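Local coordinates for metazoan TIR-STING fusion (Crassostrea gigas, PDB 6WT6), which joins a TIR domain to a STING ligand-binding domain in one chain, and assembles as a pair of such chains, at residues A[308-313]-A[327-332]; A[225-228]-A[232-235]; A[288-293]-A[300-305]; A[177-182]-A[280-285]. All blocks are in the same frame, centred on the assembly; numbering follows the deposited sequence.

Interaction 1: A[308-313]-A[327-332]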
# COMPACT_ATOMS: atom_id res chain seq x y z
N ARG A 308 1.52 5.84 9.69
CA ARG A 308 2.04 6.11 8.35
C ARG A 308 0.91 6.35 7.37
O ARG A 308 0.96 7.29 6.57
CB ARG A 308 2.92 4.95 7.89
CG ARG A 308 4.29 4.90 8.53
CD ARG A 308 4.96 3.58 8.22
NE ARG A 308 6.34 3.55 8.68
CZ ARG A 308 7.11 2.46 8.65
NH1 ARG A 308 6.62 1.32 8.20
NH2 ARG A 308 8.36 2.53 9.09
N PHE A 309 -0.13 5.51 7.42
CA PHE A 309 -1.31 5.74 6.60
C PHE A 309 -1.92 7.10 6.90
O PHE A 309 -2.25 7.87 5.99
CB PHE A 309 -2.34 4.63 6.84
CG PHE A 309 -3.74 4.99 6.39
CD1 PHE A 309 -4.05 5.07 5.03
CD2 PHE A 309 -4.73 5.26 7.31
CE1 PHE A 309 -5.33 5.39 4.61
CE2 PHE A 309 -6.02 5.59 6.89
CZ PHE A 309 -6.31 5.66 5.54
N TYR A 310 -2.08 7.41 8.19
CA TYR A 310 -2.65 8.69 8.61
C TYR A 310 -1.84 9.86 8.07
O TYR A 310 -2.39 10.84 7.56
CB TYR A 310 -2.72 8.72 10.14
CG TYR A 310 -3.25 9.99 10.76
CD1 TYR A 310 -4.55 10.41 10.53
CD2 TYR A 310 -2.46 10.74 11.62
CE1 TYR A 310 -5.04 11.56 11.11
CE2 TYR A 310 -2.94 11.89 12.20
CZ TYR A 310 -4.23 12.30 11.95
OH TYR A 310 -4.71 13.44 12.53
N LEU A 311 -0.51 9.75 8.14
CA LEU A 311 0.36 10.82 7.65
C LEU A 311 0.31 10.92 6.12
O LEU A 311 0.28 12.03 5.57
CB LEU A 311 1.78 10.56 8.13
CG LEU A 311 2.91 11.47 7.65
CD1 LEU A 311 2.58 12.92 7.93
CD2 LEU A 311 4.21 11.06 8.33
N THR A 312 0.30 9.78 5.43
CA THR A 312 0.31 9.82 3.97
C THR A 312 -1.01 10.37 3.42
O THR A 312 -1.01 11.15 2.46
CB THR A 312 0.57 8.42 3.40
OG1 THR A 312 1.78 7.90 3.97
CG2 THR A 312 0.71 8.49 1.89
N LEU A 313 -2.13 9.98 4.03
CA LEU A 313 -3.42 10.52 3.60
C LEU A 313 -3.47 12.03 3.78
O LEU A 313 -4.00 12.75 2.94
CB LEU A 313 -4.55 9.84 4.37
CG LEU A 313 -5.99 10.17 3.96
CD1 LEU A 313 -6.25 9.83 2.50
CD2 LEU A 313 -6.98 9.46 4.87
N CYS A 327 -12.43 17.70 4.80
CA CYS A 327 -12.71 16.64 5.76
C CYS A 327 -11.85 16.85 7.00
O CYS A 327 -10.85 17.57 6.97
CB CYS A 327 -12.46 15.26 5.15
SG CYS A 327 -10.73 14.81 4.97
N LYS A 328 -12.27 16.24 8.10
CA LYS A 328 -11.53 16.28 9.35
C LYS A 328 -11.37 14.86 9.86
O LYS A 328 -12.37 14.20 10.19
CB LYS A 328 -12.22 17.16 10.39
CG LYS A 328 -11.46 17.26 11.70
CD LYS A 328 -10.04 17.75 11.47
CE LYS A 328 -9.31 17.98 12.78
NZ LYS A 328 -9.23 16.73 13.58
N ILE A 329 -10.14 14.38 9.92
CA ILE A 329 -9.86 13.04 10.45
C ILE A 329 -9.86 13.12 11.97
O ILE A 329 -9.14 13.93 12.56
CB ILE A 329 -8.53 12.50 9.91
CG1 ILE A 329 -8.50 12.57 8.38
CG2 ILE A 329 -8.33 11.07 10.38
CD1 ILE A 329 -7.26 11.95 7.77
N VAL A 330 -10.67 12.27 12.61
CA VAL A 330 -10.83 12.26 14.06
C VAL A 330 -10.16 10.99 14.57
O VAL A 330 -10.76 9.91 14.57
CB VAL A 330 -12.30 12.32 14.48
CG1 VAL A 330 -12.43 12.31 16.01
CG2 VAL A 330 -12.99 13.54 13.87
N PHE A 331 -8.91 11.10 15.02
CA PHE A 331 -8.23 9.99 15.67
C PHE A 331 -8.54 10.01 17.16
O PHE A 331 -8.49 11.07 17.80
CB PHE A 331 -6.72 10.07 15.43
CG PHE A 331 -5.96 8.91 16.01
CD1 PHE A 331 -5.72 7.77 15.26
CD2 PHE A 331 -5.47 8.96 17.31
CE1 PHE A 331 -5.02 6.70 15.80
CE2 PHE A 331 -4.77 7.90 17.85
CZ PHE A 331 -4.54 6.77 17.09
N TYR A 332 -8.84 8.84 17.72
CA TYR A 332 -9.22 8.76 19.12
C TYR A 332 -8.94 7.37 19.65
O TYR A 332 -8.96 6.39 18.90
CB TYR A 332 -10.70 9.11 19.32
CG TYR A 332 -11.65 8.16 18.62
CD1 TYR A 332 -11.98 8.33 17.28
CD2 TYR A 332 -12.23 7.10 19.31
CE1 TYR A 332 -12.85 7.47 16.64
CE2 TYR A 332 -13.10 6.23 18.68
CZ TYR A 332 -13.41 6.42 17.34
OH TYR A 332 -14.27 5.55 16.72
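Tyr310 and Ile329 carry this contact, with Leu313 at its side. CG2 of Ile329 comes up to the edge of the Tyr310 ring, near the ring plane, and meets CE1 of Tyr310 at 3.4 Å. CB of Ile329 lies at the same edge, in plane, 3.8 Å from CE1 of Tyr310. The tyrosine offers its rim to the isoleucine and not a face. The two side chains run alongside each other, pointing opposite ways. The other branch of the isoleucine serves the next helical turn: CD1 of Ile329 meets CD2 of Leu313 at 3.8 Å.

The torsions explain this division of work. Ile329 has CG1 anti to its carbonyl carbon (chi1 -53°), which sends CG2 to the ring and lets CD1 run on to the leucine. Tyr310 has CG anti to the backbone N (chi1 179°), and its ring extends off the helix toward the strand. No hydrogen bond crosses between the segments, and the three touching residues are buried.

The phenol end is held by a hydrogen bond between Tyr310 OH and Asp79 OD1 of the second subunit. Val78 of that subunit packs on the same tyrosine. On the strand, Lys328 NZ curls round to hydrogen-bond Ile329 O at 3.0 Å, from above the carbonyl plane; its ion pair with Glu349 is long and weak. Backbone bonds from Lys328 and Val330 tie the strand to its parallel neighbour 212-221. The arrangement is helix-on-sheet packing in the STING ligand-binding domain, where helix 299-319 lies against strand 327-332, outermost in the mixed sheet within this chain.

Interaction 2: A[225-228]-A[232-235]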
# COMPACT_ATOMS: atom_id res chain seq x y z
N ARG A 225 -10.63 -0.88 14.71
CA ARG A 225 -11.92 -1.56 14.62
C ARG A 225 -12.99 -0.58 14.18
O ARG A 225 -13.26 0.41 14.87
CB ARG A 225 -12.30 -2.17 15.97
CG ARG A 225 -11.58 -3.44 16.32
CD ARG A 225 -11.99 -3.95 17.69
NE ARG A 225 -11.72 -2.97 18.74
CZ ARG A 225 -12.13 -3.09 20.00
NH1 ARG A 225 -12.83 -4.16 20.37
NH2 ARG A 225 -11.85 -2.15 20.89
N CYS A 226 -13.59 -0.84 13.03
CA CYS A 226 -14.70 -0.04 12.54
C CYS A 226 -16.01 -0.73 12.86
O CYS A 226 -16.14 -1.95 12.71
CB CYS A 226 -14.58 0.19 11.03
SG CYS A 226 -13.05 1.03 10.53
N ARG A 227 -16.97 0.05 13.33
CA ARG A 227 -18.31 -0.43 13.61
C ARG A 227 -19.24 -0.08 12.45
O ARG A 227 -18.88 0.70 11.56
CB ARG A 227 -18.81 0.18 14.93
CG ARG A 227 -17.80 0.02 16.07
CD ARG A 227 -18.31 0.51 17.40
NE ARG A 227 -19.25 -0.45 17.99
CZ ARG A 227 -19.70 -0.38 19.23
NH1 ARG A 227 -19.30 0.59 20.04
NH2 ARG A 227 -20.56 -1.29 19.68
N ASP A 228 -20.42 -0.70 12.44
CA ASP A 228 -21.35 -0.48 11.34
C ASP A 228 -21.78 0.98 11.26
O ASP A 228 -22.03 1.50 10.16
CB ASP A 228 -22.57 -1.38 11.47
CG ASP A 228 -22.31 -2.80 10.99
OD1 ASP A 228 -21.55 -2.98 10.01
OD2 ASP A 228 -22.87 -3.74 11.59
N ASP A 232 -23.16 3.61 16.91
CA ASP A 232 -23.05 2.44 17.77
C ASP A 232 -22.15 2.69 18.97
O ASP A 232 -22.08 1.82 19.86
CB ASP A 232 -22.52 1.24 16.98
CG ASP A 232 -23.53 0.73 15.97
OD1 ASP A 232 -24.74 0.92 16.20
OD2 ASP A 232 -23.11 0.14 14.95
N GLU A 233 -21.46 3.83 19.03
CA GLU A 233 -20.61 4.14 20.17
C GLU A 233 -21.38 4.76 21.32
O GLU A 233 -20.89 4.74 22.46
CB GLU A 233 -19.49 5.10 19.75
CG GLU A 233 -18.28 4.41 19.14
CD GLU A 233 -17.37 3.79 20.18
OE1 GLU A 233 -17.45 4.20 21.36
OE2 GLU A 233 -16.59 2.89 19.83
N SER A 234 -22.56 5.32 21.06
CA SER A 234 -23.36 5.94 22.11
C SER A 234 -24.79 6.14 21.64
O SER A 234 -25.01 6.60 20.52
CB SER A 234 -22.74 7.28 22.54
OG SER A 234 -23.51 7.90 23.56
N SER A 235 -25.74 5.79 22.50
CA SER A 235 -27.15 6.02 22.20
C SER A 235 -27.49 7.50 22.12
O SER A 235 -28.57 7.84 21.63
CB SER A 235 -28.02 5.34 23.25
OG SER A 235 -27.82 5.93 24.53
O HOH W 1 -21.31 -2.62 14.61
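The guanidinium of Arg227 lies with one face over the backbone carbonyl of Asp232. Asp232 C sits 3.7 Å above the plane of the Arg227 guanidinium, displaced toward the rim. Asp232 O is close, 3.0 Å from Arg227 NH1, but the angle is too poor for a hydrogen bond. At the edge, near the plane, stands the carboxylate of Glu233. There Arg227 NH1 makes a salt bridge with Glu233 OE2 at 3.6 Å. The two planes are nearly perpendicular, 85° apart, so this is not a paired, two-pronged bridge.

The arginine chain bends at CG-CD (chi3 76°), which turns its flat end over the 232-233 backbone. CB of Asp232 lies 3.8 Å from Arg227 NE. A water links the Asp228 backbone to the Asp232 carboxylate: it accepts from Asp228 N at 3.0 Å and donates weakly to Asp232 OD2.

Both segments belong to the loop between strands 212-221 and 238-243 of the mixed sheet, and the contact lies at the surface. Tyr279, at the end of strand 272-279, is touched by the side chains of Arg227 and Glu233. Glu233 also packs on Met342 of helix 341-356, and Ser234 OG bonds Ser339 O just before that helix.

Interaction 3: A[288-293]-A[300-305]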
# COMPACT_ATOMS: atom_id res chain seq x y z
N GLU A 288 -8.07 -6.63 11.01
CA GLU A 288 -8.22 -8.01 10.58
C GLU A 288 -6.87 -8.69 10.43
O GLU A 288 -6.71 -9.86 10.81
CB GLU A 288 -9.02 -8.07 9.27
CG GLU A 288 -10.52 -8.12 9.50
CD GLU A 288 -11.33 -7.69 8.30
OE1 GLU A 288 -10.78 -7.00 7.41
OE2 GLU A 288 -12.53 -8.04 8.24
N MET A 289 -5.86 -7.97 9.93
CA MET A 289 -4.53 -8.55 9.77
C MET A 289 -3.91 -8.88 11.13
O MET A 289 -3.27 -9.92 11.28
CB MET A 289 -3.63 -7.58 8.99
CG MET A 289 -4.03 -7.38 7.53
SD MET A 289 -3.05 -6.11 6.69
CE MET A 289 -1.44 -6.89 6.63
N GLU A 290 -4.08 -7.99 12.11
CA GLU A 290 -3.57 -8.26 13.46
C GLU A 290 -4.23 -9.50 14.05
O GLU A 290 -3.56 -10.37 14.61
CB GLU A 290 -3.80 -7.05 14.36
CG GLU A 290 -3.46 -7.28 15.83
CD GLU A 290 -4.09 -6.24 16.75
OE1 GLU A 290 -5.28 -5.91 16.56
OE2 GLU A 290 -3.39 -5.76 17.66
N GLN A 291 -5.56 -9.59 13.93
CA GLN A 291 -6.29 -10.72 14.49
C GLN A 291 -6.00 -12.03 13.77
O GLN A 291 -6.29 -13.10 14.32
CB GLN A 291 -7.79 -10.42 14.46
CG GLN A 291 -8.18 -9.30 15.39
CD GLN A 291 -7.58 -9.47 16.77
OE1 GLN A 291 -7.91 -10.41 17.49
NE2 GLN A 291 -6.68 -8.56 17.14
N ASN A 292 -5.45 -11.98 12.56
CA ASN A 292 -5.17 -13.19 11.81
C ASN A 292 -3.82 -13.75 12.24
O ASN A 292 -2.80 -13.04 12.18
CB ASN A 292 -5.19 -12.91 10.31
CG ASN A 292 -5.36 -14.16 9.49
OD1 ASN A 292 -4.46 -14.99 9.40
ND2 ASN A 292 -6.53 -14.31 8.87
N ALA A 293 -3.80 -15.01 12.67
CA ALA A 293 -2.55 -15.62 13.12
C ALA A 293 -1.60 -15.86 11.96
O ALA A 293 -0.38 -15.81 12.14
CB ALA A 293 -2.84 -16.92 13.86
N ARG A 300 2.04 -3.62 17.69
CA ARG A 300 2.93 -2.47 17.53
C ARG A 300 2.99 -2.03 16.08
O ARG A 300 2.97 -0.82 15.79
CB ARG A 300 4.32 -2.81 18.06
CG ARG A 300 5.24 -1.60 18.13
CD ARG A 300 6.61 -1.97 18.67
NE ARG A 300 7.29 -2.94 17.82
CZ ARG A 300 8.34 -3.66 18.20
NH1 ARG A 300 8.83 -3.52 19.43
NH2 ARG A 300 8.89 -4.52 17.36
N GLU A 301 3.04 -2.98 15.15
CA GLU A 301 3.04 -2.62 13.73
C GLU A 301 1.69 -2.08 13.29
O GLU A 301 1.63 -1.24 12.39
CB GLU A 301 3.43 -3.82 12.87
CG GLU A 301 4.75 -4.46 13.24
CD GLU A 301 4.56 -5.68 14.11
OE1 GLU A 301 4.03 -6.70 13.61
OE2 GLU A 301 4.92 -5.60 15.31
N LYS A 302 0.60 -2.55 13.91
CA LYS A 302 -0.71 -1.99 13.60
C LYS A 302 -0.73 -0.49 13.87
O LYS A 302 -1.28 0.29 13.08
CB LYS A 302 -1.80 -2.70 14.39
CG LYS A 302 -3.20 -2.24 14.02
CD LYS A 302 -4.29 -2.98 14.78
CE LYS A 302 -4.36 -2.52 16.23
NZ LYS A 302 -5.54 -3.11 16.93
N TYR A 303 -0.11 -0.06 14.97
CA TYR A 303 -0.06 1.36 15.29
C TYR A 303 0.87 2.11 14.33
O TYR A 303 0.53 3.20 13.86
CB TYR A 303 0.39 1.57 16.73
CG TYR A 303 -0.58 1.01 17.76
CD1 TYR A 303 -1.94 0.98 17.51
CD2 TYR A 303 -0.12 0.53 18.98
CE1 TYR A 303 -2.82 0.48 18.44
CE2 TYR A 303 -1.00 0.03 19.92
CZ TYR A 303 -2.35 0.01 19.64
OH TYR A 303 -3.24 -0.49 20.57
N VAL A 304 2.03 1.53 14.03
CA VAL A 304 2.99 2.19 13.15
C VAL A 304 2.42 2.31 11.74
O VAL A 304 2.46 3.39 11.13
CB VAL A 304 4.33 1.43 13.15
CG1 VAL A 304 5.21 1.91 12.01
CG2 VAL A 304 5.04 1.61 14.49
N GLN A 305 1.90 1.21 11.20
CA GLN A 305 1.28 1.24 9.87
C GLN A 305 0.15 2.26 9.80
O GLN A 305 0.03 3.00 8.82
CB GLN A 305 0.76 -0.15 9.50
CG GLN A 305 1.83 -1.22 9.33
CD GLN A 305 2.39 -1.30 7.93
OE1 GLN A 305 2.19 -0.40 7.11
NE2 GLN A 305 3.08 -2.40 7.63
O HOH W 2 -4.67 -3.40 19.53
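The ionic link is between Glu290 and Lys302. Lys302 NZ donates a hydrogen bond to Glu290 OE1 at 2.8 Å, and the pair is a salt bridge. The ammonium meets this oxygen from above the carboxylate plane, 38° out of it. Glu290 OE2 is farther from the nitrogen, at 3.5 Å from Lys302 NZ, so the lysine favours one oxygen. The lysine methylenes also lie against the carboxylate: Lys302 CE is 3.5 Å from Glu290 OE1. A bend at CG-CD of the lysine (chi3 74°) folds its end over the carboxylate, while the glutamate chain reaches across extended.

The two residues join consecutive helices of the STING ligand-binding domain. Helix 284-291 ends just before a short connection, and helix 299-319 begins after it. The two antiparallel helices form a helical hairpin, and the bridge ties the last turn of the one to an early turn of the other.

Several further hydrogen bonds hold the charged ends. One water donates to Glu290 OE2 at 3.3 Å and accepts from Lys302 NZ at 2.8 Å. A weak bond also links it to Tyr303 OH. Gln291 NE2 adds a weak bond to Glu290 OE1. Outside the segments, Thr299 OG1 bonds Glu290 OE2, and Lys302 NZ also bonds Ser223 O. Both carboxylate oxygens and the ammonium thus have more than one partner, which probably favours the charged forms.

Apolar packing comes from outside the pair. Lys302 rests on Met286 of helix 284-291, and Tyr303 packs on Phe103 of the second subunit.

Interaction 4: A[177-182]-A[280-285]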
# COMPACT_ATOMS: atom_id res chain seq x y z
N HIS A 177 0.88 3.73 1.55
CA HIS A 177 0.67 4.36 0.25
C HIS A 177 -0.46 3.69 -0.52
O HIS A 177 -1.26 4.37 -1.16
CB HIS A 177 1.97 4.35 -0.55
CG HIS A 177 2.97 5.34 -0.06
ND1 HIS A 177 3.20 6.55 -0.69
CD2 HIS A 177 3.79 5.33 1.02
CE1 HIS A 177 4.12 7.22 -0.02
NE2 HIS A 177 4.49 6.51 1.02
N GLY A 178 -0.53 2.36 -0.48
CA GLY A 178 -1.63 1.68 -1.14
C GLY A 178 -2.97 2.04 -0.54
O GLY A 178 -3.93 2.34 -1.26
N PHE A 179 -3.06 2.03 0.79
CA PHE A 179 -4.29 2.43 1.47
C PHE A 179 -4.65 3.87 1.13
O PHE A 179 -5.79 4.16 0.73
CB PHE A 179 -4.15 2.26 2.99
CG PHE A 179 -4.26 0.83 3.47
CD1 PHE A 179 -4.58 -0.20 2.59
CD2 PHE A 179 -4.07 0.52 4.81
CE1 PHE A 179 -4.69 -1.50 3.05
CE2 PHE A 179 -4.18 -0.78 5.26
CZ PHE A 179 -4.49 -1.80 4.38
N ALA A 180 -3.69 4.79 1.29
CA ALA A 180 -3.99 6.22 1.16
C ALA A 180 -4.37 6.59 -0.27
O ALA A 180 -5.39 7.25 -0.49
CB ALA A 180 -2.80 7.05 1.64
N TRP A 181 -3.55 6.20 -1.25
CA TRP A 181 -3.87 6.54 -2.63
C TRP A 181 -5.15 5.86 -3.10
O TRP A 181 -5.94 6.45 -3.83
CB TRP A 181 -2.70 6.18 -3.55
CG TRP A 181 -1.54 7.13 -3.46
CD1 TRP A 181 -0.34 6.90 -2.86
CD2 TRP A 181 -1.49 8.47 -3.97
NE1 TRP A 181 0.47 8.01 -2.97
CE2 TRP A 181 -0.21 8.99 -3.64
CE3 TRP A 181 -2.39 9.28 -4.67
CZ2 TRP A 181 0.18 10.28 -4.00
CZ3 TRP A 181 -1.99 10.56 -5.02
CH2 TRP A 181 -0.72 11.04 -4.68
N GLY A 182 -5.37 4.61 -2.66
CA GLY A 182 -6.61 3.93 -3.01
C GLY A 182 -7.84 4.56 -2.38
O GLY A 182 -8.90 4.61 -3.00
N ILE A 280 -13.28 5.67 8.61
CA ILE A 280 -12.34 5.39 7.52
C ILE A 280 -12.30 3.87 7.39
O ILE A 280 -11.60 3.19 8.14
CB ILE A 280 -10.95 5.98 7.79
CG1 ILE A 280 -11.05 7.47 8.08
CG2 ILE A 280 -10.03 5.71 6.61
CD1 ILE A 280 -9.71 8.14 8.29
N GLY A 281 -13.06 3.33 6.43
CA GLY A 281 -13.28 1.89 6.39
C GLY A 281 -12.03 1.08 6.12
O GLY A 281 -11.94 -0.08 6.52
N VAL A 282 -11.04 1.67 5.44
CA VAL A 282 -9.86 0.92 5.03
C VAL A 282 -9.03 0.48 6.24
O VAL A 282 -8.34 -0.55 6.18
CB VAL A 282 -9.03 1.74 4.02
CG1 VAL A 282 -8.37 2.93 4.70
CG2 VAL A 282 -7.99 0.85 3.34
N ILE A 283 -9.07 1.23 7.34
CA ILE A 283 -8.23 0.88 8.48
C ILE A 283 -8.65 -0.43 9.12
O ILE A 283 -7.83 -1.08 9.79
CB ILE A 283 -8.21 2.01 9.54
CG1 ILE A 283 -9.55 2.09 10.27
CG2 ILE A 283 -7.87 3.34 8.88
CD1 ILE A 283 -9.66 3.27 11.23
N HIS A 284 -9.90 -0.86 8.92
CA HIS A 284 -10.36 -2.13 9.49
C HIS A 284 -9.53 -3.30 9.00
O HIS A 284 -9.45 -4.33 9.68
CB HIS A 284 -11.83 -2.35 9.15
CG HIS A 284 -12.49 -3.41 9.97
ND1 HIS A 284 -12.92 -3.18 11.26
CD2 HIS A 284 -12.78 -4.71 9.70
CE1 HIS A 284 -13.45 -4.29 11.75
NE2 HIS A 284 -13.38 -5.23 10.82
N THR A 285 -8.91 -3.16 7.82
CA THR A 285 -8.04 -4.20 7.30
C THR A 285 -6.88 -4.49 8.24
O THR A 285 -6.50 -5.65 8.44
CB THR A 285 -7.53 -3.79 5.91
OG1 THR A 285 -8.61 -3.82 4.98
CG2 THR A 285 -6.42 -4.71 5.43
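Phe179 meets Val282 with a ring face. CG2 of Val282 stands over that face, 3.9 Å from the centroid of the Phe179 ring and 22° off its normal, a CH-pi contact. The methyl is displaced toward the rim, over the side of the ring nearest its root. Its closest ring atom is Phe179 CD1, at 3.6 Å from Val282 CG2, with Phe179 CG next at 3.7 Å.

Thr285 takes the far end of the same ring. CG2 of Thr285 comes to Phe179 CZ at 3.6 Å, by an oblique approach. Its CB follows, at 3.9 Å from Phe179 CZ. The two methyls thus divide the ring between them, Val282 over the inner part and Thr285 at the outer tip. Both side chains run at a slant to the phenylalanine.

The valine rotamer sets this up. CG2 of Val282 is anti to the backbone N, and CG1 takes the place between N and the carbonyl carbon (chi1 70°). CG2 is then the branch presented to the ring. Thr285, three residues on, faces the same ring. No hydrogen bond crosses the contact, and it is held by apolar surfaces alone.

The contact joins the first turns of helix 176-204 to the stretch that leads from strand 272-279 into helix 284-291. Phe309 of helix 299-319 packs on both Phe179 and Val282. From the second subunit, Gly178 packs on Phe179 and Gly182 on Thr285, so the contact lies at the dimer interface, against helix 176-204 of the second subunit.

In the fold
All four interactions fall in the STING ligand-binding domain. Interactions 1 and 4 are in direct touch, their centres 10 Å apart. Phe309, on the helix of interaction 1, joins them: its CD1 lies 3.5 Å from Phe179 CB, and its CZ lies 3.5 Å from Val282 CG1. Interaction 3 shares helix 284-291 with interaction 4 and helix 299-319 with interaction 1, at centre distances of 13 and 17 Å. Interaction 2 is a surface loop, yet it meets interaction 4 where Cys226 N probably bonds His284 ND1, at 3.0 Å. Interactions 1, 3 and 4 also touch the second subunit; interaction 2 does not.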